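Local coordinates for protein ammonium transporter (Kuenenia stuttgartiensis, PDB 6EU6) that senses ammonium at the membrane, being the Amt-family sensor portion of an ammonium-responsive histidine kinase, and assembles as a trimer, at the interface of chains A and B. Residues are numbered along the deposited sequence; one frame, centred on the assembly and turned at random. Chains: chain A/B, Ammonium transporter.

Contact 1: the interface of chains A and B. Residues chain A 5, 8, 231-233; chain B 4, 7-8.
This is a subunit interface of the Amt trimer, where the N-terminal helices 2-34 of two copies meet and help to join neighbouring protomers. The copies contribute unequally: B:Asn7 faces A:Gln5 and the loop at A:Val231, while B:Ile4 and B:Ile8 face A:Ile8. The amide nitrogen ND2 of B:Asn7 donates a hydrogen bond to the side-chain carbonyl OE1 of A:Gln5 at 2.8 Å, bent to 150° at the hydrogen. The acceptor lies close to the amide plane of B:Asn7, but the donor is tilted 26° from the carbonyl plane of A:Gln5, and the two amides stand almost perpendicular. A:Gln5 gets there with CG anti to its backbone N (chi1 -174°) and a bend at chi2; its own NE2 makes a weak hydrogen bond to A:Val231 O at 3.1 Å, which may help to set which end of the amide faces B:Asn7. The methyl CG1 of A:Val231 comes within 3.3 Å of B:Asn7 O. An alanine in place of B:Asn7 would probably leave A:Gln5 OE1 without this donor and open a gap beside A:Val231. Next to the polar pair, A:Ile8 CD1 sits in the notch formed by B:Ile8 CG1 and B:Ile4 CG2, 3.5 Å from each, a tight fit. The site thus probably helps to set how the two N-terminal helices lie against each other, through a directional amide bond flanked by close aliphatic packing.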
loop_
_atom_site.group_PDB
_atom_site.type_symbol
_atom_site.label_atom_id
_atom_site.label_comp_id
_atom_site.label_asym_id
_atom_site.label_seq_id
_atom_site.Cartn_x
_atom_site.Cartn_y
_atom_site.Cartn_z
ATOM N N GLN A 5 21.492 17.635 1.887
ATOM C CA GLN A 5 21.445 16.390 2.664
ATOM C C GLN A 5 20.324 16.405 3.742
ATOM O O GLN A 5 19.641 15.393 3.964
ATOM C CB GLN A 5 22.808 16.048 3.286
ATOM C CG GLN A 5 22.829 14.651 4.001
ATOM C CD GLN A 5 22.744 13.349 3.131
ATOM O OE1 GLN A 5 23.409 13.164 2.073
ATOM N NE2 GLN A 5 21.930 12.418 3.601
ATOM N N ILE A 8 17.064 15.664 1.898
ATOM C CA ILE A 8 16.986 14.234 1.542
ATOM C C ILE A 8 16.594 13.430 2.810
ATOM O O ILE A 8 15.891 12.436 2.713
ATOM C CB ILE A 8 18.381 13.834 1.067
ATOM C CG1 ILE A 8 18.600 14.407 -0.321
ATOM C CG2 ILE A 8 18.602 12.366 1.057
ATOM C CD1 ILE A 8 20.061 14.324 -0.752
ATOM N N VAL A 231 19.734 9.416 5.077
ATOM C CA VAL A 231 19.941 8.547 3.947
ATOM C C VAL A 231 21.394 8.332 3.797
ATOM O O VAL A 231 22.127 9.281 3.696
ATOM C CB VAL A 231 19.430 9.206 2.654
ATOM C CG1 VAL A 231 19.555 8.238 1.506
ATOM C CG2 VAL A 231 17.993 9.699 2.825
ATOM N N SER A 232 21.810 7.080 3.768
ATOM C CA SER A 232 23.196 6.679 3.424
ATOM C C SER A 232 23.077 5.367 2.680
ATOM O O SER A 232 22.018 4.763 2.605
ATOM C CB SER A 232 24.087 6.462 4.649
ATOM O OG SER A 232 23.474 5.712 5.695
ATOM N N VAL A 233 24.184 4.904 2.198
ATOM C CA VAL A 233 24.355 3.537 1.683
ATOM C C VAL A 233 23.823 2.444 2.643
ATOM O O VAL A 233 23.346 1.363 2.249
ATOM C CB VAL A 233 25.865 3.359 1.335
ATOM C CG1 VAL A 233 26.337 4.543 0.476
ATOM C CG2 VAL A 233 26.737 3.355 2.567
ATOM N N ILE B 4 26.259 12.938 -2.551
ATOM C CA ILE B 4 24.856 13.221 -2.340
ATOM C C ILE B 4 23.971 12.592 -3.421
ATOM O O ILE B 4 22.907 12.034 -3.065
ATOM C CB ILE B 4 24.617 14.721 -2.212
ATOM C CG1 ILE B 4 25.226 15.173 -0.887
ATOM C CG2 ILE B 4 23.146 15.051 -2.205
ATOM C CD1 ILE B 4 25.077 16.640 -0.629
ATOM N N ASN B 7 23.556 8.997 -2.642
ATOM C CA ASN B 7 22.560 8.848 -1.573
ATOM C C ASN B 7 21.113 8.918 -2.074
ATOM O O ASN B 7 20.291 8.137 -1.664
ATOM C CB ASN B 7 22.707 9.909 -0.491
ATOM C CG ASN B 7 23.859 9.613 0.424
ATOM O OD1 ASN B 7 24.381 8.518 0.374
ATOM N ND2 ASN B 7 24.251 10.593 1.260
ATOM N N ILE B 8 20.842 9.845 -2.966
ATOM C CA ILE B 8 19.509 10.007 -3.576
ATOM C C ILE B 8 19.185 8.731 -4.399
ATOM O O ILE B 8 18.036 8.323 -4.471
ATOM C CB ILE B 8 19.601 11.224 -4.494
ATOM C CG1 ILE B 8 19.616 12.474 -3.635
ATOM C CG2 ILE B 8 18.502 11.296 -5.489
ATOM C CD1 ILE B 8 20.012 13.713 -4.434
#

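Contact 2: the interface of chains A and B. Residues chain A 8, 11-12, 15, 19, 231, 235; chain B 11, 14-15.
Two copies of the N-terminal helix 2-34 pack here, joined on the chain A side by the start of helix 234-261, and the patch is apolar throughout. B:Leu11 projects toward A:Trp12 with CG anti to its backbone N (chi1 177°), and its branches divide the work. Its CD1 approaches the benzo part of the indole, 3.4 Å from A:Trp12 CE3, whereas CD2 turns toward its counterpart, 4.0 Å from A:Leu11 CD2. The same indole is backed within chain A by A:Ile235 CD1, which lies 3.6 Å above the ring plane and toward its rim, a contact that should limit rotation of the ring. A:Ile235 also slides antiparallel past B:Ile14, whose CG2 branch sits between its own backbone N and carbonyl carbon and meets A:Ile235 CD1 at 3.7 Å. B:Leu11 CB rests against A:Val231 CG1, so the loop residue borders this patch too. Sulfur dominates the other end. The bend at chi2 (-58°) of B:Met15 brings SD to the indole edge, in the ring plane, 4.0 Å from A:Trp12 CZ3. A:Met19 runs past B:Met15 in the opposite sense, while the equivalent methionine of chain A crosses it at a slant. The B:Met15 SD lies 3.9 Å from A:Met19 SD and equally far from the terminal methyl CE of A:Met15.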
loop_
_atom_site.group_PDB
_atom_site.type_symbol
_atom_site.label_atom_id
_atom_site.label_comp_id
_atom_site.label_asym_id
_atom_site.label_seq_id
_atom_site.Cartn_x
_atom_site.Cartn_y
_atom_site.Cartn_z
ATOM N N ILE A 8 17.064 15.664 1.898
ATOM C CA ILE A 8 16.986 14.234 1.542
ATOM C C ILE A 8 16.594 13.430 2.810
ATOM O O ILE A 8 15.891 12.436 2.713
ATOM C CB ILE A 8 18.381 13.834 1.067
ATOM C CG1 ILE A 8 18.600 14.407 -0.321
ATOM C CG2 ILE A 8 18.602 12.366 1.057
ATOM C CD1 ILE A 8 20.061 14.324 -0.752
ATOM N N LEU A 11 12.960 13.812 3.490
ATOM C CA LEU A 11 12.227 13.048 2.544
ATOM C C LEU A 11 12.154 11.582 2.974
ATOM O O LEU A 11 11.057 10.975 2.936
ATOM C CB LEU A 11 12.849 13.183 1.167
ATOM C CG LEU A 11 12.237 12.362 0.023
ATOM C CD1 LEU A 11 10.742 12.609 -0.085
ATOM C CD2 LEU A 11 12.961 12.714 -1.284
ATOM N N TRP A 12 13.312 10.998 3.346
ATOM C CA TRP A 12 13.315 9.575 3.669
ATOM C C TRP A 12 12.530 9.324 4.973
ATOM O O TRP A 12 11.647 8.444 5.032
ATOM C CB TRP A 12 14.704 9.014 3.746
ATOM C CG TRP A 12 14.775 7.582 4.290
ATOM C CD1 TRP A 12 15.607 7.122 5.274
ATOM C CD2 TRP A 12 13.984 6.448 3.883
ATOM N NE1 TRP A 12 15.392 5.810 5.507
ATOM C CE2 TRP A 12 14.419 5.352 4.657
ATOM C CE3 TRP A 12 12.928 6.258 2.940
ATOM C CZ2 TRP A 12 13.843 4.067 4.540
ATOM C CZ3 TRP A 12 12.341 4.978 2.821
ATOM C CH2 TRP A 12 12.826 3.889 3.624
ATOM N N MET A 15 8.824 9.626 4.311
ATOM C CA MET A 15 8.358 8.466 3.514
ATOM C C MET A 15 8.244 7.195 4.391
ATOM O O MET A 15 7.242 6.466 4.361
ATOM C CB MET A 15 9.273 8.200 2.317
ATOM C CG MET A 15 8.795 8.751 0.974
ATOM S SD MET A 15 7.105 8.073 0.514
ATOM C CE MET A 15 6.791 6.458 1.199
ATOM N N MET A 19 5.101 4.795 5.509
ATOM C CA MET A 19 5.056 3.333 5.379
ATOM C C MET A 19 4.642 2.704 6.719
ATOM O O MET A 19 3.906 1.712 6.787
ATOM C CB MET A 19 6.419 2.784 4.918
ATOM C CG MET A 19 6.849 3.243 3.576
ATOM S SD MET A 19 8.543 2.902 3.125
ATOM C CE MET A 19 8.508 1.093 3.015
ATOM N N VAL A 231 19.734 9.416 5.077
ATOM C CA VAL A 231 19.941 8.547 3.947
ATOM C C VAL A 231 21.394 8.332 3.797
ATOM O O VAL A 231 22.127 9.281 3.696
ATOM C CB VAL A 231 19.430 9.206 2.654
ATOM C CG1 VAL A 231 19.555 8.238 1.506
ATOM C CG2 VAL A 231 17.993 9.699 2.825
ATOM N N ILE A 235 21.061 2.296 4.052
ATOM C CA ILE A 235 19.639 2.120 3.941
ATOM C C ILE A 235 19.322 0.768 3.295
ATOM O O ILE A 235 18.480 0.051 3.789
ATOM C CB ILE A 235 19.061 3.291 3.143
ATOM C CG1 ILE A 235 17.575 3.332 3.152
ATOM C CG2 ILE A 235 19.581 3.311 1.701
ATOM C CD1 ILE A 235 17.190 4.648 2.492
ATOM N N LEU B 11 18.188 5.966 -2.124
ATOM C CA LEU B 11 16.880 6.216 -1.633
ATOM C C LEU B 11 15.827 5.762 -2.647
ATOM O O LEU B 11 14.845 5.083 -2.263
ATOM C CB LEU B 11 16.718 7.686 -1.299
ATOM C CG LEU B 11 15.338 8.164 -0.825
ATOM C CD1 LEU B 11 14.849 7.334 0.350
ATOM C CD2 LEU B 11 15.423 9.653 -0.465
ATOM N N ILE B 14 15.793 1.867 -3.322
ATOM C CA ILE B 14 15.268 1.099 -2.182
ATOM C C ILE B 14 13.764 1.334 -2.023
ATOM O O ILE B 14 12.994 0.394 -1.784
ATOM C CB ILE B 14 16.119 1.302 -0.873
ATOM C CG1 ILE B 14 16.030 0.124 0.028
ATOM C CG2 ILE B 14 15.619 2.482 -0.106
ATOM C CD1 ILE B 14 16.743 -1.115 -0.423
ATOM N N MET B 15 13.323 2.557 -2.249
ATOM C CA MET B 15 11.868 2.836 -2.235
ATOM C C MET B 15 11.131 2.016 -3.323
ATOM O O MET B 15 10.094 1.384 -3.077
ATOM C CB MET B 15 11.577 4.327 -2.413
ATOM C CG MET B 15 11.291 5.111 -1.132
ATOM S SD MET B 15 9.829 4.391 -0.199
ATOM C CE MET B 15 8.651 3.582 -1.264
#

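Contact 3: the interface of chains A and B. Residues chain A 236, 240, 244, 289; chain B 59, 94, 97-98, 101.
Helices 234-261 and 289-312 of chain A meet helices 40-67 and 93-114 of chain B, with A:Leu240 and A:Met244 reaching toward the aromatic side chains of the partner. A:Leu240 extends with CG anti to its backbone N (chi1 178°), and both its methyls touch B:Phe97 CD1, CD2 at 3.9 Å. CD2 also meets the ring of B:Tyr94 at CD1, 3.8 Å away, and CD1 also meets B:Met101 CE at 4.0 Å, with B:Phe98 CD1 slightly farther off. The absence of a side chain on A:Gly236 lets B:Tyr94 CB come up against the helix backbone, 3.9 Å from A:Gly236 CA. One turn beyond A:Leu240, A:Met244 is bent at chi2 and chi3 (-55° and -59°), carrying its terminal methyl CE to the root of the B:Phe59 ring, 3.6 Å from CB of B:Phe59. The sulfur behind that methyl touches B:Met101, with A:Met244 SD 3.8 Å from B:Met101 CE. The far part of the B:Phe59 ring rests on A:Pro289, where CE1 of the ring and CB of the proline are 3.6 Å apart. B:Phe59 therefore spans two chain A helices. With no N or O of one chain near enough to bond to the other in this patch, it joins neighbouring subunits of the trimer by close hydrophobic contact.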
loop_
_atom_site.group_PDB
_atom_site.type_symbol
_atom_site.label_atom_id
_atom_site.label_comp_id
_atom_site.label_asym_id
_atom_site.label_seq_id
_atom_site.Cartn_x
_atom_site.Cartn_y
_atom_site.Cartn_z
ATOM N N GLY A 236 20.044 0.411 2.217
ATOM C CA GLY A 236 19.858 -0.888 1.566
ATOM C C GLY A 236 20.210 -2.056 2.487
ATOM O O GLY A 236 19.554 -3.103 2.460
ATOM N N LEU A 240 17.465 -4.864 3.504
ATOM C CA LEU A 240 17.843 -6.224 3.165
ATOM C C LEU A 240 17.883 -7.098 4.410
ATOM O O LEU A 240 17.286 -8.168 4.440
ATOM C CB LEU A 240 19.196 -6.238 2.446
ATOM C CG LEU A 240 19.700 -7.658 2.104
ATOM C CD1 LEU A 240 18.732 -8.384 1.126
ATOM C CD2 LEU A 240 21.120 -7.686 1.541
ATOM N N MET A 244 15.558 -10.343 5.119
ATOM C CA MET A 244 16.141 -11.646 5.330
ATOM C C MET A 244 15.720 -12.238 6.668
ATOM O O MET A 244 15.587 -13.453 6.759
ATOM C CB MET A 244 17.696 -11.611 5.220
ATOM C CG MET A 244 18.205 -11.127 3.894
ATOM S SD MET A 244 17.535 -12.059 2.536
ATOM C CE MET A 244 18.054 -13.751 2.892
ATOM N N PRO A 289 23.857 -9.483 6.677
ATOM C CA PRO A 289 22.707 -10.249 6.249
ATOM C C PRO A 289 22.700 -11.694 6.754
ATOM O O PRO A 289 21.621 -12.189 7.113
ATOM C CB PRO A 289 22.804 -10.206 4.731
ATOM C CG PRO A 289 23.528 -8.948 4.441
ATOM C CD PRO A 289 24.538 -8.819 5.556
ATOM N N PHE B 59 19.268 -14.802 -2.357
ATOM C CA PHE B 59 20.376 -14.368 -1.516
ATOM C C PHE B 59 21.556 -15.356 -1.638
ATOM O O PHE B 59 22.716 -14.936 -1.785
ATOM C CB PHE B 59 19.949 -14.232 -0.079
ATOM C CG PHE B 59 21.078 -13.976 0.894
ATOM C CD1 PHE B 59 21.586 -12.708 1.081
ATOM C CD2 PHE B 59 21.583 -14.995 1.658
ATOM C CE1 PHE B 59 22.643 -12.485 1.962
ATOM C CE2 PHE B 59 22.629 -14.782 2.537
ATOM C CZ PHE B 59 23.171 -13.546 2.669
ATOM N N TYR B 94 23.886 -2.892 -1.532
ATOM C CA TYR B 94 22.738 -3.559 -0.959
ATOM C C TYR B 94 21.407 -3.147 -1.560
ATOM O O TYR B 94 20.550 -3.956 -1.671
ATOM C CB TYR B 94 22.703 -3.374 0.538
ATOM C CG TYR B 94 23.908 -3.919 1.187
ATOM C CD1 TYR B 94 24.064 -5.258 1.336
ATOM C CD2 TYR B 94 24.916 -3.096 1.584
ATOM C CE1 TYR B 94 25.184 -5.771 1.910
ATOM C CE2 TYR B 94 26.039 -3.596 2.165
ATOM C CZ TYR B 94 26.164 -4.934 2.312
ATOM O OH TYR B 94 27.270 -5.434 2.881
ATOM N N PHE B 97 21.081 -4.954 -4.663
ATOM C CA PHE B 97 20.873 -6.349 -4.335
ATOM C C PHE B 97 19.391 -6.629 -3.949
ATOM O O PHE B 97 18.791 -7.599 -4.441
ATOM C CB PHE B 97 21.769 -6.734 -3.181
ATOM C CG PHE B 97 21.854 -8.188 -2.946
ATOM C CD1 PHE B 97 20.961 -8.832 -2.138
ATOM C CD2 PHE B 97 22.911 -8.912 -3.471
ATOM C CE1 PHE B 97 21.044 -10.189 -1.899
ATOM C CE2 PHE B 97 23.026 -10.257 -3.193
ATOM C CZ PHE B 97 22.063 -10.909 -2.429
ATOM N N PHE B 98 18.801 -5.743 -3.140
ATOM C CA PHE B 98 17.462 -5.997 -2.690
ATOM C C PHE B 98 16.464 -5.790 -3.823
ATOM O O PHE B 98 15.491 -6.547 -3.936
ATOM C CB PHE B 98 17.105 -5.117 -1.486
ATOM C CG PHE B 98 15.738 -5.416 -0.923
ATOM C CD1 PHE B 98 15.379 -6.716 -0.541
ATOM C CD2 PHE B 98 14.768 -4.442 -0.885
ATOM C CE1 PHE B 98 14.098 -7.026 -0.111
ATOM C CE2 PHE B 98 13.480 -4.743 -0.435
ATOM C CZ PHE B 98 13.150 -6.027 -0.038
ATOM N N MET B 101 16.528 -8.758 -5.769
ATOM C CA MET B 101 15.858 -9.844 -5.083
ATOM C C MET B 101 14.345 -9.805 -5.301
ATOM O O MET B 101 13.715 -10.829 -5.541
ATOM C CB MET B 101 16.175 -9.823 -3.562
ATOM C CG MET B 101 15.520 -10.933 -2.772
ATOM S SD MET B 101 15.973 -10.818 -1.007
ATOM C CE MET B 101 17.624 -11.459 -1.206
#

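Contact 4: the interface of chains A and B. Residues chain A 19, 221, 236, 239-240, 243; chain B 14, 18, 21, 98.
Phenylalanine rings form the apolar centre: A:Phe221 is set edge-to-face against both B:Phe21 and B:Phe98. Its CE2 edge points at the face of B:Phe21, with planes 83° apart and centroids separated by 5.2 Å. Toward B:Phe98 the planes are 69° apart, and the two ring tips approach, A:Phe221 CZ to B:Phe98 CZ at 3.6 Å. The thiol SG of B:Cys18 lies near the base of the same ring, 3.6 Å from A:Phe221 CD2; a weak hydrogen bond from that thiol to B:Ile14 O may help to orient it. A leucine in place of A:Phe221 would probably lose both edge-to-face contacts and leave B:Phe98 freer to turn. Farther out, A:Ile239 divides its branches: CG2, anti to the backbone N, reaches B:Phe98 CE2 at 3.6 Å, and CD1 meets B:Ile14 CG1 at 3.7 Å. The B:Ile14 CD1 methyl settles on the backbone of A:Gly236, 3.7 Å from its CA. At the polar rim, the carboxamide of A:Asn243 abuts B:Phe98, with A:Asn243 CG 3.5 Å from B:Phe98 CE1. Its OD1 is directed toward B:Phe21. The site lies where chain A helices 206-226 and 234-261, with A:Met19 of helix 2-34 alongside, face helices 2-34 and 93-114 of chain B.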
loop_
_atom_site.group_PDB
_atom_site.type_symbol
_atom_site.label_atom_id
_atom_site.label_comp_id
_atom_site.label_asym_id
_atom_site.label_seq_id
_atom_site.Cartn_x
_atom_site.Cartn_y
_atom_site.Cartn_z
ATOM N N MET A 19 5.101 4.795 5.509
ATOM C CA MET A 19 5.056 3.333 5.379
ATOM C C MET A 19 4.642 2.704 6.719
ATOM O O MET A 19 3.906 1.712 6.787
ATOM C CB MET A 19 6.419 2.784 4.918
ATOM C CG MET A 19 6.849 3.243 3.576
ATOM S SD MET A 19 8.543 2.902 3.125
ATOM C CE MET A 19 8.508 1.093 3.015
ATOM N N PHE A 221 9.913 -2.259 6.591
ATOM C CA PHE A 221 10.974 -1.641 5.829
ATOM C C PHE A 221 11.186 -0.175 6.187
ATOM O O PHE A 221 12.371 0.298 6.348
ATOM C CB PHE A 221 10.776 -1.778 4.296
ATOM C CG PHE A 221 10.842 -3.205 3.772
ATOM C CD1 PHE A 221 11.685 -4.162 4.346
ATOM C CD2 PHE A 221 10.035 -3.602 2.721
ATOM C CE1 PHE A 221 11.721 -5.453 3.846
ATOM C CE2 PHE A 221 10.057 -4.907 2.248
ATOM C CZ PHE A 221 10.920 -5.811 2.811
ATOM N N GLY A 236 20.044 0.411 2.217
ATOM C CA GLY A 236 19.858 -0.888 1.566
ATOM C C GLY A 236 20.210 -2.056 2.487
ATOM O O GLY A 236 19.554 -3.103 2.460
ATOM N N ILE A 239 17.293 -2.539 5.139
ATOM C CA ILE A 239 16.088 -3.148 4.511
ATOM C C ILE A 239 16.305 -4.588 4.084
ATOM O O ILE A 239 15.440 -5.419 4.269
ATOM C CB ILE A 239 15.623 -2.228 3.392
ATOM C CG1 ILE A 239 14.993 -1.031 4.109
ATOM C CG2 ILE A 239 14.619 -2.932 2.489
ATOM C CD1 ILE A 239 14.410 0.073 3.310
ATOM N N LEU A 240 17.465 -4.864 3.504
ATOM C CA LEU A 240 17.843 -6.224 3.165
ATOM C C LEU A 240 17.883 -7.098 4.410
ATOM O O LEU A 240 17.286 -8.168 4.440
ATOM C CB LEU A 240 19.196 -6.238 2.446
ATOM C CG LEU A 240 19.700 -7.658 2.104
ATOM C CD1 LEU A 240 18.732 -8.384 1.126
ATOM C CD2 LEU A 240 21.120 -7.686 1.541
ATOM N N ASN A 243 14.349 -7.907 5.484
ATOM C CA ASN A 243 13.744 -8.878 4.619
ATOM C C ASN A 243 14.263 -10.276 4.918
ATOM O O ASN A 243 13.510 -11.292 4.968
ATOM C CB ASN A 243 13.998 -8.570 3.168
ATOM C CG ASN A 243 13.101 -9.387 2.281
ATOM O OD1 ASN A 243 11.904 -9.133 2.187
ATOM N ND2 ASN A 243 13.687 -10.384 1.594
ATOM N N ILE B 14 15.793 1.867 -3.322
ATOM C CA ILE B 14 15.268 1.099 -2.182
ATOM C C ILE B 14 13.764 1.334 -2.023
ATOM O O ILE B 14 12.994 0.394 -1.784
ATOM C CB ILE B 14 16.119 1.302 -0.873
ATOM C CG1 ILE B 14 16.030 0.124 0.028
ATOM C CG2 ILE B 14 15.619 2.482 -0.106
ATOM C CD1 ILE B 14 16.743 -1.115 -0.423
ATOM N N CYS B 18 10.839 -1.580 -2.400
ATOM C CA CYS B 18 9.768 -1.808 -1.463
ATOM C C CYS B 18 8.411 -1.790 -2.204
ATOM O O CYS B 18 7.504 -2.562 -1.876
ATOM C CB CYS B 18 9.751 -0.760 -0.356
ATOM S SG CYS B 18 11.192 -0.821 0.730
ATOM N N PHE B 21 8.160 -5.091 -3.724
ATOM C CA PHE B 21 7.789 -6.095 -2.720
ATOM C C PHE B 21 6.258 -6.168 -2.562
ATOM O O PHE B 21 5.656 -7.222 -2.399
ATOM C CB PHE B 21 8.448 -5.782 -1.342
ATOM C CG PHE B 21 8.066 -6.750 -0.301
ATOM C CD1 PHE B 21 8.774 -7.940 -0.141
ATOM C CD2 PHE B 21 6.993 -6.499 0.515
ATOM C CE1 PHE B 21 8.417 -8.835 0.879
ATOM C CE2 PHE B 21 6.614 -7.414 1.501
ATOM C CZ PHE B 21 7.314 -8.589 1.666
ATOM N N PHE B 98 18.801 -5.743 -3.140
ATOM C CA PHE B 98 17.462 -5.997 -2.690
ATOM C C PHE B 98 16.464 -5.790 -3.823
ATOM O O PHE B 98 15.491 -6.547 -3.936
ATOM C CB PHE B 98 17.105 -5.117 -1.486
ATOM C CG PHE B 98 15.738 -5.416 -0.923
ATOM C CD1 PHE B 98 15.379 -6.716 -0.541
ATOM C CD2 PHE B 98 14.768 -4.442 -0.885
ATOM C CE1 PHE B 98 14.098 -7.026 -0.111
ATOM C CE2 PHE B 98 13.480 -4.743 -0.435
ATOM C CZ PHE B 98 13.150 -6.027 -0.038
#

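The four contacts form one continuous strip of the A-B interface. Contact 1 and contact 2 have C-alpha centres about 8 Å apart and share A:Ile8 and A:Val231; the C-alpha centres of contact 2 and contact 4 are about 10 Å apart, and these two share A:Met19 and B:Ile14. Contact 3 and contact 4, with C-alpha centres again about 8 Å apart, share A:Gly236, A:Leu240 and B:Phe98, whereas the C-alpha centres of contact 1 and contact 3 are about 18 Å apart. Helix 2-34 of both chains links contacts 1, 2 and 4, and chain A helix 234-261 links contacts 2, 3 and 4. Polar pairing in contact 1 thus gives way to hydrophobic packing, repeated around the trimer.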